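Local coordinates for spore coat polysaccharide biosynthesis protein spsE (PDB 1VLI) that probably acts as an N-acylneuraminate-9-phosphate synthase in the biosynthesis of the spore coat polysaccharide and carries a bound zinc ion, at residues Y143-L148 against M161-A166. Residues are numbered along the deposited sequence; the frame is centred on the assembly and turned at random.
Sequences YEINHL and MIFSTA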
# COMPACT_ATOMS: atom_id res chain seq x y z
N TYR A 143 -2.93 -0.42 -5.90
CA TYR A 143 -3.50 0.25 -7.09
C TYR A 143 -2.75 1.52 -7.49
O TYR A 143 -2.90 1.99 -8.61
CB TYR A 143 -5.01 0.50 -6.95
CG TYR A 143 -5.79 -0.77 -6.73
CD1 TYR A 143 -5.46 -1.95 -7.43
CD2 TYR A 143 -6.85 -0.81 -5.81
CE1 TYR A 143 -6.17 -3.14 -7.23
CE2 TYR A 143 -7.57 -2.01 -5.60
CZ TYR A 143 -7.22 -3.16 -6.32
OH TYR A 143 -7.91 -4.34 -6.14
N GLU A 144 -1.94 2.04 -6.57
CA GLU A 144 -1.00 3.11 -6.88
C GLU A 144 0.39 2.61 -7.27
O GLU A 144 1.34 3.40 -7.29
CB GLU A 144 -0.87 4.06 -5.68
CG GLU A 144 -2.02 5.05 -5.54
CD GLU A 144 -3.34 4.39 -5.19
OE1 GLU A 144 -3.36 3.63 -4.22
OE2 GLU A 144 -4.35 4.66 -5.88
N ILE A 145 0.55 1.32 -7.56
CA ILE A 145 1.87 0.84 -7.97
C ILE A 145 2.40 1.55 -9.22
O ILE A 145 3.61 1.60 -9.45
CB ILE A 145 1.89 -0.69 -8.17
CG1 ILE A 145 3.32 -1.18 -8.20
CG2 ILE A 145 1.09 -1.14 -9.47
CD1 ILE A 145 3.41 -2.71 -8.05
N ASN A 146 1.50 2.13 -10.01
CA ASN A 146 1.89 2.77 -11.27
C ASN A 146 1.67 4.27 -11.23
O ASN A 146 1.70 4.93 -12.26
CB ASN A 146 1.14 2.13 -12.47
CG ASN A 146 -0.33 2.51 -12.51
OD1 ASN A 146 -0.91 2.89 -11.48
ND2 ASN A 146 -0.97 2.40 -13.69
N HIS A 147 1.47 4.81 -10.03
CA HIS A 147 1.33 6.24 -9.89
C HIS A 147 2.73 6.79 -9.77
O HIS A 147 3.20 7.20 -8.68
CB HIS A 147 0.52 6.60 -8.64
CG HIS A 147 0.08 8.02 -8.60
ND1 HIS A 147 0.72 9.03 -9.30
CD2 HIS A 147 -0.95 8.61 -7.94
CE1 HIS A 147 0.10 10.17 -9.08
NE2 HIS A 147 -0.90 9.95 -8.25
N LEU A 148 3.39 6.83 -10.92
CA LEU A 148 4.80 7.15 -11.00
C LEU A 148 5.12 8.58 -10.53
O LEU A 148 6.10 8.77 -9.81
CB LEU A 148 5.36 6.86 -12.40
CG LEU A 148 5.21 5.42 -12.96
CD1 LEU A 148 6.15 5.31 -14.13
CD2 LEU A 148 5.50 4.26 -11.95
N MSE A 161 10.13 3.40 2.03
CA MSE A 161 8.94 3.24 1.24
C MSE A 161 8.54 1.81 1.15
O MSE A 161 9.40 0.94 0.92
CB MSE A 161 9.20 3.83 -0.09
CG MSE A 161 9.04 5.32 0.05
SE MSE A 161 9.13 6.31 -1.49
CE MSE A 161 7.55 5.66 -2.51
N ILE A 162 7.27 1.54 1.44
CA ILE A 162 6.75 0.17 1.38
C ILE A 162 5.69 0.15 0.32
O ILE A 162 4.71 0.90 0.44
CB ILE A 162 6.11 -0.22 2.71
CG1 ILE A 162 7.08 0.03 3.87
CG2 ILE A 162 5.67 -1.69 2.68
CD1 ILE A 162 6.41 -0.06 5.22
N PHE A 163 5.87 -0.67 -0.72
CA PHE A 163 4.81 -0.72 -1.73
C PHE A 163 4.25 -2.12 -1.95
O PHE A 163 4.95 -3.11 -1.82
CB PHE A 163 5.15 0.05 -3.00
CG PHE A 163 6.17 -0.60 -3.89
CD1 PHE A 163 5.78 -1.59 -4.84
CD2 PHE A 163 7.50 -0.21 -3.84
CE1 PHE A 163 6.70 -2.13 -5.69
CE2 PHE A 163 8.45 -0.79 -4.70
CZ PHE A 163 8.04 -1.74 -5.64
N SER A 164 2.95 -2.18 -2.22
CA SER A 164 2.27 -3.43 -2.32
C SER A 164 2.11 -3.81 -3.79
O SER A 164 2.21 -2.97 -4.68
CB SER A 164 0.94 -3.31 -1.61
OG SER A 164 1.10 -3.65 -0.24
N THR A 165 1.85 -5.08 -4.05
CA THR A 165 1.88 -5.54 -5.44
C THR A 165 0.71 -6.44 -5.86
O THR A 165 0.90 -7.32 -6.73
CB THR A 165 3.19 -6.29 -5.71
OG1 THR A 165 3.25 -7.45 -4.88
CG2 THR A 165 4.42 -5.45 -5.29
N ALA A 166 -0.48 -6.25 -5.28
CA ALA A 166 -1.61 -7.10 -5.67
C ALA A 166 -1.90 -6.94 -7.14
O ALA A 166 -2.00 -5.81 -7.65
CB ALA A 166 -2.85 -6.78 -4.87
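With CG1 anti to the backbone N (chi1 -164°) and the chain extended again at the next bond (chi2 166°), Ile145 holds its CD1 methyl out toward the end of strand 161-164, where Phe163, Ser164 and Thr165 receive it. The closest approach is to a backbone atom: CD1 of Ile145 lies 3.6 Å from the carbonyl O of Ser164, a van der Waals contact with a polar group. The same methyl meets CE1 of Phe163 at 4.1 Å, approaching the ring at a slant, while CG1 of Ile145 lies 4.2 Å from CD1 of that ring. On the same side, CG2 of Thr165 comes to 4.0 Å from CD1 of Ile145; Thr165 turns this methyl to the isoleucine and uses OG1 to hydrogen-bond the backbone O of Met191 and NZ of Lys301. Both segments belong to the TIM-barrel part of the NeuB family. Residues 143-148 form the loop that leaves strand 138-140 for helix 148-155, and residues 161-166 include the neighbouring parallel strand, so the contact ties a beta-alpha loop to the next strand of the barrel. A type I turn from Glu144 to His147, closed by His147 N to Glu144 O at 3.1 Å, shapes the loop around Ile145, and His147 then takes the N-cap position of helix 148-155. An alanine here lacks CG1 and CD1, and would probably leave a gap over CD1 and CE1 of Phe163 and the Thr165 methyl, which would lose their apolar partner on the loop side. Ile145 also touches Ala176 of helix 170-181 and Tyr315 of a loop. OG of Ser164 hydrogen-bonds NZ of Lys139, the serine side chain lying about 8 Å from the zinc ion bound by His226 and His248.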